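Steroid delta-isomerase (Pseudomonas aeruginosa, PDB 3MSO) catalyses the shift of a carbon-carbon double bond within steroids, as a member of the SnoaL-like family. Local coordinates at the interface of chains A and B and the interface of chains B and C. Residues are numbered along the deposited sequence; one frame, centred on the assembly and turned at random. Chains: chain A/B/C, Steroid delta-isomerase.

Contact 1: the interface of chains A and B. Residues chain A 45-46; chain B 95-96, 119, 121.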
loop_
_atom_site.group_PDB
_atom_site.type_symbol
_atom_site.label_atom_id
_atom_site.label_comp_id
_atom_site.label_asym_id
_atom_site.label_seq_id
_atom_site.Cartn_x
_atom_site.Cartn_y
_atom_site.Cartn_z
ATOM N N ALA A 45 11.914 2.862 -7.280
ATOM C CA ALA A 45 13.200 2.327 -6.822
ATOM C C ALA A 45 14.195 3.339 -6.224
ATOM O O ALA A 45 14.232 4.504 -6.621
ATOM C CB ALA A 45 13.867 1.601 -7.983
ATOM N N HIS A 46 15.053 2.845 -5.313
ATOM C CA HIS A 46 16.156 3.571 -4.679
ATOM C C HIS A 46 17.261 3.723 -5.689
ATOM O O HIS A 46 17.718 4.851 -5.919
ATOM C CB HIS A 46 16.761 2.754 -3.534
ATOM C CG HIS A 46 16.170 3.023 -2.195
ATOM N ND1 HIS A 46 16.238 4.283 -1.619
ATOM C CD2 HIS A 46 15.566 2.166 -1.332
ATOM C CE1 HIS A 46 15.654 4.157 -0.439
ATOM N NE2 HIS A 46 15.226 2.903 -0.221
ATOM N N GLU B 95 15.472 3.801 3.774
ATOM C CA GLU B 95 16.036 5.074 3.390
ATOM C C GLU B 95 15.001 5.761 2.499
ATOM O O GLU B 95 14.468 5.124 1.604
ATOM C CB GLU B 95 17.354 4.803 2.640
ATOM C CG GLU B 95 18.372 5.913 2.757
ATOM C CD GLU B 95 18.924 6.102 4.151
ATOM O OE1 GLU B 95 19.782 5.291 4.566
ATOM O OE2 GLU B 95 18.495 7.064 4.828
ATOM N N LEU B 96 14.623 7.000 2.780
ATOM C CA LEU B 96 13.629 7.617 1.905
ATOM C C LEU B 96 13.946 9.051 1.481
ATOM O O LEU B 96 14.816 9.725 2.036
ATOM C CB LEU B 96 12.172 7.447 2.401
ATOM C CG LEU B 96 11.777 8.170 3.685
ATOM C CD1 LEU B 96 11.371 9.660 3.437
ATOM C CD2 LEU B 96 10.666 7.449 4.379
ATOM N N PRO B 119 11.395 5.806 -2.354
ATOM C CA PRO B 119 10.728 4.875 -3.298
ATOM C C PRO B 119 9.528 4.180 -2.659
ATOM O O PRO B 119 9.192 4.478 -1.514
ATOM C CB PRO B 119 11.849 3.892 -3.644
ATOM C CG PRO B 119 12.644 3.793 -2.374
ATOM C CD PRO B 119 12.530 5.147 -1.680
ATOM N N SER B 121 9.172 1.242 -1.226
ATOM C CA SER B 121 9.611 0.639 0.047
ATOM C C SER B 121 9.587 1.637 1.210
ATOM O O SER B 121 9.154 1.273 2.311
ATOM C CB SER B 121 10.999 0.022 -0.098
ATOM O OG SER B 121 11.859 0.839 -0.879
#
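B:Pro119 sets its CG over the face of A:His46 where a loop of one SnoaL-like subunit lies against the strand and helix start of the next. That CG points at the ring centre, 3.4 Å from the imidazole centroid, in a CH-pi contact. The two side chains cross obliquely, and CD of B:Pro119 lies against CE1 of A:His46, at 3.5 Å. B:Pro119 follows a cis peptide bond, which may help to present its ring to the neighbour just ahead of helix 120-138. On A:His46, CG lies anti to the carbonyl carbon and beside the backbone N (chi1 -92°), which carries the ring away from its own loop and across to chain B. The ring's edge is turned to strand 94-104, with the carbonyl carbon of B:Glu95 in its plane. There NE2 of A:His46 lies 3.0 Å from the backbone O of B:Glu95, a close but poorly directed, doubtful hydrogen bond, since O lies toward the CE1-NE2 side of the ring. The side chain of B:Glu95 adds an apolar touch, its CB 3.6 Å from CE1 of A:His46, while its carboxylate bends away. Behind the histidine, CA of A:Ala45 packs at 3.8 Å from CB of B:Pro119, and OG of B:Ser121 borders the ring near CD2.

Contact 2: the interface of chains B and C. Residues chain B 131, 134-135, 138-139; chain C 57, 134, 137-138.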
loop_
_atom_site.group_PDB
_atom_site.type_symbol
_atom_site.label_atom_id
_atom_site.label_comp_id
_atom_site.label_asym_id
_atom_site.label_seq_id
_atom_site.Cartn_x
_atom_site.Cartn_y
_atom_site.Cartn_z
ATOM N N GLY B 131 0.273 4.449 10.944
ATOM C CA GLY B 131 -0.875 3.690 11.442
ATOM C C GLY B 131 -0.637 3.077 12.804
ATOM O O GLY B 131 -1.520 3.106 13.669
ATOM N N LEU B 134 -0.693 6.025 15.328
ATOM C CA LEU B 134 -2.048 6.469 15.612
ATOM C C LEU B 134 -2.776 5.454 16.492
ATOM O O LEU B 134 -3.493 5.859 17.410
ATOM C CB LEU B 134 -2.812 6.762 14.330
ATOM C CG LEU B 134 -2.280 7.884 13.473
ATOM C CD1 LEU B 134 -3.123 8.014 12.231
ATOM C CD2 LEU B 134 -2.197 9.197 14.246
ATOM N N ALA B 135 -2.512 4.144 16.269
ATOM C CA ALA B 135 -3.047 3.032 17.063
ATOM C C ALA B 135 -2.503 3.083 18.500
ATOM O O ALA B 135 -3.241 2.781 19.443
ATOM C CB ALA B 135 -2.679 1.703 16.420
ATOM N N LEU B 138 -4.198 6.042 20.447
ATOM C CA LEU B 138 -5.580 5.669 20.772
ATOM C C LEU B 138 -5.703 4.621 21.875
ATOM O O LEU B 138 -6.746 4.544 22.516
ATOM C CB LEU B 138 -6.322 5.180 19.526
ATOM C CG LEU B 138 -7.257 6.169 18.860
ATOM C CD1 LEU B 138 -8.276 5.437 18.033
ATOM C CD2 LEU B 138 -8.003 7.009 19.883
ATOM N N ALA B 139 -4.656 3.810 22.093
ATOM C CA ALA B 139 -4.641 2.771 23.124
ATOM C C ALA B 139 -4.411 3.353 24.545
ATOM O O ALA B 139 -4.038 2.606 25.460
ATOM C CB ALA B 139 -3.574 1.734 22.785
HETATM N N MSE C 57 -9.635 -2.415 20.142
HETATM C CA MSE C 57 -9.766 -1.138 19.487
HETATM C C MSE C 57 -9.689 -1.239 17.971
HETATM O O MSE C 57 -10.489 -0.600 17.292
HETATM C CB MSE C 57 -8.727 -0.189 20.044
HETATM C CG MSE C 57 -9.099 1.250 19.857
HETATM SE SE MSE C 57 -7.520 2.197 19.347
HETATM C CE MSE C 57 -7.252 1.399 17.513
ATOM N N LEU C 134 -8.992 6.144 12.374
ATOM C CA LEU C 134 -8.144 6.336 13.539
ATOM C C LEU C 134 -7.782 7.811 13.706
ATOM O O LEU C 134 -7.781 8.305 14.836
ATOM C CB LEU C 134 -6.909 5.451 13.474
ATOM C CG LEU C 134 -7.149 3.962 13.494
ATOM C CD1 LEU C 134 -5.832 3.237 13.382
ATOM C CD2 LEU C 134 -7.934 3.531 14.729
ATOM N N TYR C 137 -10.941 9.606 15.151
ATOM C CA TYR C 137 -11.074 9.365 16.588
ATOM C C TYR C 137 -10.105 10.190 17.418
ATOM O O TYR C 137 -10.488 10.672 18.491
ATOM C CB TYR C 137 -10.944 7.872 16.935
ATOM C CG TYR C 137 -11.940 6.968 16.246
ATOM C CD1 TYR C 137 -13.308 7.219 16.320
ATOM C CD2 TYR C 137 -11.522 5.814 15.591
ATOM C CE1 TYR C 137 -14.232 6.380 15.697
ATOM C CE2 TYR C 137 -12.433 4.975 14.951
ATOM C CZ TYR C 137 -13.790 5.254 15.017
ATOM O OH TYR C 137 -14.692 4.409 14.417
ATOM N N LEU C 138 -8.865 10.370 16.915
ATOM C CA LEU C 138 -7.825 11.173 17.569
ATOM C C LEU C 138 -8.067 12.679 17.509
ATOM O O LEU C 138 -7.541 13.405 18.346
ATOM C CB LEU C 138 -6.445 10.859 16.989
ATOM C CG LEU C 138 -5.560 9.934 17.800
ATOM C CD1 LEU C 138 -4.120 10.137 17.421
ATOM C CD2 LEU C 138 -5.693 10.198 19.290
#
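Helix 120-138 of chain B packs against the same helix of chain C and, at its C-terminal end, also against helix 52-65 of chain C. B:Leu138 is the side chain that enters the partner, where C:Met57, C:Leu134 and C:Tyr137 surround its CD1 branch. C:Met57, a selenomethionine, crosses B:Leu138 at about a right angle; its CG is anti to the backbone N (chi1 -157°), and further bends in the chain bring the selenium against CB and CD1 of the leucine. From the other helix come CD2 of C:Leu134, 3.8 Å from CD1 of B:Leu138, and CB of C:Tyr137, at the same 3.8 Å from that methyl. The tyrosine thus takes part through the base of its side chain and the near rim of its ring, not through its hydroxyl. The whole patch is apolar, with neither nitrogen nor oxygen placed to bond across it, so shape and the burial of hydrocarbon would have to hold it. CD1 of C:Leu134 comes within 4.3 Å of O of B:Gly131, and B:Ala135 borders C:Met57 by its O. Near the two-fold, the two Leu138 side chains slide past each other in opposite directions, CD2 of B:Leu138 lying 4.0 Å from CD2 of C:Leu138.

Contact 3: the interface of chains A and B. Residues chain A 43-44, 117, 120, 123-124; chain B 117-120, 123.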
loop_
_atom_site.group_PDB
_atom_site.type_symbol
_atom_site.label_atom_id
_atom_site.label_comp_id
_atom_site.label_asym_id
_atom_site.label_seq_id
_atom_site.Cartn_x
_atom_site.Cartn_y
_atom_site.Cartn_z
ATOM N N PRO A 43 10.231 6.905 -8.911
ATOM C CA PRO A 43 9.364 6.933 -7.716
ATOM C C PRO A 43 9.218 5.527 -7.102
ATOM O O PRO A 43 8.785 5.383 -5.964
ATOM C CB PRO A 43 8.032 7.433 -8.273
ATOM C CG PRO A 43 8.035 7.031 -9.696
ATOM C CD PRO A 43 9.457 7.143 -10.149
HETATM N N MSE A 44 9.615 4.490 -7.865
HETATM C CA MSE A 44 9.494 3.064 -7.546
HETATM C C MSE A 44 10.697 2.457 -6.858
HETATM O O MSE A 44 10.522 1.598 -5.985
HETATM C CB MSE A 44 9.226 2.280 -8.836
HETATM C CG MSE A 44 7.779 2.403 -9.324
HETATM SE SE MSE A 44 6.460 1.671 -8.093
HETATM C CE MSE A 44 6.988 -0.196 -8.078
ATOM N N VAL A 117 5.412 10.283 -6.851
ATOM C CA VAL A 117 3.993 10.113 -7.139
ATOM C C VAL A 117 3.278 9.814 -5.819
ATOM O O VAL A 117 3.871 9.251 -4.893
ATOM C CB VAL A 117 3.793 9.016 -8.251
ATOM C CG1 VAL A 117 2.415 8.388 -8.215
ATOM C CG2 VAL A 117 4.086 9.587 -9.645
HETATM N N MSE A 120 -0.397 6.095 -2.555
HETATM C CA MSE A 120 0.122 4.733 -2.710
HETATM C C MSE A 120 -0.480 4.009 -3.927
HETATM O O MSE A 120 0.277 3.489 -4.757
HETATM C CB MSE A 120 -0.114 3.934 -1.425
HETATM C CG MSE A 120 0.183 2.451 -1.574
HETATM SE SE MSE A 120 2.072 2.107 -1.813
HETATM C CE MSE A 120 2.388 1.820 0.109
ATOM N N LEU A 123 0.920 5.148 -7.225
ATOM C CA LEU A 123 2.297 4.657 -7.345
ATOM C C LEU A 123 2.288 3.198 -7.765
ATOM O O LEU A 123 2.970 2.844 -8.728
ATOM C CB LEU A 123 3.083 4.848 -6.030
ATOM C CG LEU A 123 4.578 4.467 -6.032
ATOM C CD1 LEU A 123 5.385 5.250 -7.076
ATOM C CD2 LEU A 123 5.188 4.694 -4.672
ATOM N N GLN A 124 1.465 2.380 -7.092
ATOM C CA GLN A 124 1.301 0.951 -7.390
ATOM C C GLN A 124 0.939 0.730 -8.881
ATOM O O GLN A 124 1.586 -0.083 -9.554
ATOM C CB GLN A 124 0.199 0.322 -6.509
ATOM C CG GLN A 124 0.508 0.179 -5.023
ATOM C CD GLN A 124 -0.659 -0.458 -4.301
ATOM O OE1 GLN A 124 -0.936 -0.199 -3.126
ATOM N NE2 GLN A 124 -1.393 -1.299 -5.001
ATOM N N VAL B 117 6.530 10.872 -1.018
ATOM C CA VAL B 117 7.678 10.097 -0.573
ATOM C C VAL B 117 8.019 9.097 -1.678
ATOM O O VAL B 117 7.131 8.678 -2.424
ATOM C CB VAL B 117 7.385 9.450 0.831
ATOM C CG1 VAL B 117 8.250 8.216 1.103
ATOM C CG2 VAL B 117 7.543 10.479 1.962
ATOM N N ARG B 118 9.313 8.792 -1.826
ATOM C CA ARG B 118 9.862 7.784 -2.742
ATOM C C ARG B 118 11.065 7.085 -2.048
ATOM O O ARG B 118 11.717 7.731 -1.213
ATOM C CB ARG B 118 10.238 8.386 -4.106
ATOM C CG ARG B 118 11.372 9.408 -4.067
ATOM C CD ARG B 118 11.949 9.618 -5.456
ATOM N NE ARG B 118 12.720 8.454 -5.900
ATOM C CZ ARG B 118 14.005 8.272 -5.628
ATOM N NH1 ARG B 118 14.678 9.178 -4.932
ATOM N NH2 ARG B 118 14.632 7.187 -6.060
ATOM N N PRO B 119 11.395 5.806 -2.354
ATOM C CA PRO B 119 10.728 4.875 -3.298
ATOM C C PRO B 119 9.528 4.180 -2.659
ATOM O O PRO B 119 9.192 4.478 -1.514
ATOM C CB PRO B 119 11.849 3.892 -3.644
ATOM C CG PRO B 119 12.644 3.793 -2.374
ATOM C CD PRO B 119 12.530 5.147 -1.680
HETATM N N MSE B 120 8.901 3.253 -3.369
HETATM C CA MSE B 120 7.768 2.485 -2.858
HETATM C C MSE B 120 8.024 1.929 -1.434
HETATM O O MSE B 120 7.196 2.137 -0.552
HETATM C CB MSE B 120 7.447 1.342 -3.832
HETATM C CG MSE B 120 6.427 0.356 -3.285
HETATM SE SE MSE B 120 4.688 1.172 -3.100
HETATM C CE MSE B 120 4.104 0.643 -4.905
ATOM N N LEU B 123 7.753 4.547 1.250
ATOM C CA LEU B 123 6.343 4.917 1.411
ATOM C C LEU B 123 5.616 3.854 2.232
ATOM O O LEU B 123 4.933 4.207 3.196
ATOM C CB LEU B 123 5.667 5.109 0.047
ATOM C CG LEU B 123 4.196 5.562 0.033
ATOM C CD1 LEU B 123 4.008 6.905 0.719
ATOM C CD2 LEU B 123 3.626 5.588 -1.405
HETATM O O HOH W 1 4.203 9.592 -1.879
#
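The N-terminal turns of the long C-terminal helix, following the last strand of the SnoaL-like fold, meet their two-fold copies here. A:Leu123 and B:Leu123 reach toward each other tip to tip, with CD2 of A:Leu123 3.7 Å from CD2 of B:Leu123. In A:Leu123, CG stands anti to the backbone N (chi1 -176°), and its twin does the same, which directs both isobutyl groups at the partner. Each leucine also slides antiparallel past the selenomethionine of the opposite chain: SE of A:Met120 lies 3.8 Å from CD2 of B:Leu123. The two Met120 side chains cross at about a right angle; their selenium atoms are modelled too close together for that spacing to be trusted. B:Met120, bent at chi2 and chi3, runs alongside A:Met44 and points the same way, its CE 4.1 Å from SE of A:Met44. The other flank of this methyl approaches A:Gln124, a poorly ordered residue. The backbone N of B:Met120 makes a weak hydrogen bond of 3.5 Å to O of A:Met44, at the start of the helix. Between the strand ends, water 1 joins the chains: N of B:Val117 bonds to it at 2.8 Å, nearly straight at 171°, and the water is 3.1 Å from O of A:Val117. The carbonyl O of B:Val117 is a further partner of this water. CB of B:Arg118 packs beside A:Pro43.

Contact 4: the interface of chains A and B. Residues chain A 101, 103, 112, 114, 116; chain B 73, 75, 86, 97, 99.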
loop_
_atom_site.group_PDB
_atom_site.type_symbol
_atom_site.label_atom_id
_atom_site.label_comp_id
_atom_site.label_asym_id
_atom_site.label_seq_id
_atom_site.Cartn_x
_atom_site.Cartn_y
_atom_site.Cartn_z
HETATM N N MSE A 101 11.253 16.643 -10.466
HETATM C CA MSE A 101 12.235 17.489 -9.802
HETATM C C MSE A 101 13.523 17.384 -10.594
HETATM O O MSE A 101 14.253 16.398 -10.466
HETATM C CB MSE A 101 12.413 17.135 -8.305
HETATM C CG MSE A 101 13.439 18.049 -7.580
HETATM SE SE MSE A 101 13.051 18.283 -5.703
HETATM C CE MSE A 101 13.066 16.425 -5.140
ATOM N N ARG A 103 17.218 18.914 -11.845
ATOM C CA ARG A 103 18.445 19.666 -11.583
ATOM C C ARG A 103 19.238 19.756 -12.905
ATOM O O ARG A 103 19.482 18.736 -13.570
ATOM C CB ARG A 103 19.315 19.018 -10.496
ATOM C CG ARG A 103 20.587 19.850 -10.176
ATOM C CD ARG A 103 21.586 19.093 -9.325
ATOM N NE ARG A 103 21.194 19.154 -7.919
ATOM C CZ ARG A 103 20.773 18.108 -7.212
ATOM N NH1 ARG A 103 20.727 16.898 -7.764
ATOM N NH2 ARG A 103 20.415 18.258 -5.939
ATOM N N ASP A 112 20.100 15.491 -13.047
ATOM C CA ASP A 112 19.296 14.671 -12.139
ATOM C C ASP A 112 17.795 14.883 -12.393
ATOM O O ASP A 112 17.310 16.018 -12.436
ATOM C CB ASP A 112 19.656 15.010 -10.682
ATOM C CG ASP A 112 19.215 13.989 -9.653
ATOM O OD1 ASP A 112 18.095 14.126 -9.135
ATOM O OD2 ASP A 112 20.031 13.109 -9.300
ATOM N N GLU A 114 14.339 13.449 -10.850
ATOM C CA GLU A 114 13.705 12.705 -9.773
ATOM C C GLU A 114 12.177 12.857 -9.823
ATOM O O GLU A 114 11.648 13.971 -9.854
ATOM C CB GLU A 114 14.285 13.206 -8.452
ATOM C CG GLU A 114 13.875 12.436 -7.223
ATOM C CD GLU A 114 14.591 12.911 -5.976
ATOM O OE1 GLU A 114 15.422 13.847 -6.061
ATOM O OE2 GLU A 114 14.336 12.319 -4.906
HETATM N N MSE A 116 8.355 11.719 -8.091
HETATM C CA MSE A 116 7.597 11.243 -6.923
HETATM C C MSE A 116 6.142 11.269 -7.307
HETATM O O MSE A 116 5.700 12.162 -8.029
HETATM C CB MSE A 116 7.818 12.098 -5.656
HETATM C CG MSE A 116 9.274 12.228 -5.261
HETATM SE SE MSE A 116 9.457 12.990 -3.540
HETATM C CE MSE A 116 11.285 13.425 -3.588
ATOM N N ARG B 73 17.000 20.845 -0.996
ATOM C CA ARG B 73 16.586 21.945 -1.863
ATOM C C ARG B 73 15.267 22.546 -1.430
ATOM O O ARG B 73 14.364 21.846 -0.948
ATOM C CB ARG B 73 16.456 21.486 -3.338
ATOM C CG ARG B 73 17.791 21.289 -4.045
ATOM C CD ARG B 73 17.597 20.705 -5.420
ATOM N NE ARG B 73 17.160 19.307 -5.359
ATOM C CZ ARG B 73 17.031 18.529 -6.424
ATOM N NH1 ARG B 73 17.309 18.998 -7.634
ATOM N NH2 ARG B 73 16.640 17.274 -6.289
ATOM N N LEU B 75 12.460 25.223 -3.118
ATOM C CA LEU B 75 12.016 25.830 -4.355
ATOM C C LEU B 75 10.722 26.599 -4.137
ATOM O O LEU B 75 9.827 26.132 -3.431
ATOM C CB LEU B 75 11.796 24.721 -5.417
ATOM C CG LEU B 75 12.934 23.686 -5.607
ATOM C CD1 LEU B 75 12.653 22.396 -4.828
ATOM C CD2 LEU B 75 13.179 23.405 -7.068
ATOM N N GLU B 86 12.409 19.876 -0.162
ATOM C CA GLU B 86 12.939 18.539 -0.442
ATOM C C GLU B 86 13.603 18.021 0.830
ATOM O O GLU B 86 14.358 18.769 1.471
ATOM C CB GLU B 86 13.973 18.605 -1.587
ATOM C CG GLU B 86 14.729 17.308 -1.814
ATOM C CD GLU B 86 15.936 17.399 -2.715
ATOM O OE1 GLU B 86 16.734 18.351 -2.576
ATOM O OE2 GLU B 86 16.110 16.475 -3.536
ATOM N N LYS B 97 13.177 9.506 0.508
ATOM C CA LYS B 97 13.285 10.817 -0.096
ATOM C C LYS B 97 11.876 11.379 -0.196
ATOM O O LYS B 97 10.926 10.612 -0.446
ATOM C CB LYS B 97 13.869 10.603 -1.489
ATOM C CG LYS B 97 14.652 11.736 -2.011
ATOM C CD LYS B 97 15.924 12.062 -1.261
ATOM C CE LYS B 97 16.133 13.532 -1.538
ATOM N NZ LYS B 97 16.038 13.831 -3.009
ATOM N N ILE B 99 9.108 15.290 -0.310
ATOM C CA ILE B 99 8.821 16.717 -0.445
ATOM C C ILE B 99 7.662 17.165 0.434
ATOM O O ILE B 99 6.679 16.458 0.567
ATOM C CB ILE B 99 8.610 17.207 -1.916
ATOM C CG1 ILE B 99 7.418 16.514 -2.618
ATOM C CG2 ILE B 99 9.888 17.139 -2.734
ATOM C CD1 ILE B 99 6.579 17.455 -3.560
HETATM O O HOH W 2 16.507 16.344 -9.096
#
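B:Arg73 lies sandwiched between A:Arg103 and A:Met101, the three side chains that bury most surface where the sheets of the two chains face each other. Its guanidinium has CG of A:Met101 over one face, offset toward the rim, and NH2 of A:Arg103 over the centre of the other, 3.3 Å above the plane. The two guanidinium planes are 13° apart and stacked, a pairing of like charges that nearby carboxylates would offset. B:Glu86 fixes the rotation of B:Arg73 side-on: NE donates to OE1 at 3.0 Å and NH2 to OE2 at 2.9 Å, in the guanidinium plane but well above that of the carboxylate. From the opposite face of the carboxylate, NZ of B:Lys97 reaches OE2 of B:Glu86 at 2.7 Å. The same NZ sits between both oxygens of A:Glu114, 3.0 Å from OE2 (on its syn lone pair) and 3.1 Å from OE1. OE1 also meets the edge of B:Arg73, a salt bridge 3.6 Å from NH2. Water 2, also at that edge, links NH1 and NH2 of B:Arg73 to O of A:Met101 and OD1 of A:Asp112. A:Met101 bends at chi3 to bring CE toward B:Glu86 and B:Ile99. This charged network ties sheet to sheet and likely gives the A-B pairing its register.

Contacts 1, 3 and 4 belong to one two-fold interface between chains A and B, whereas contact 2 joins chains B and C. Contacts 1 and 3 are about 8 Å apart between C-alpha centres and share B:Pro119; contact 4 lies about 14 Å from each, and strand 94-104 of chain B serves both it and contact 1. Contact 2 is 25 to 32 Å from the others. Helix 120-138 of chain B spans the two interfaces, its start in contacts 1 and 3 and its end in contact 2, and so could couple dimers into the deposited tetramer, whose biological relevance the structure alone does not show.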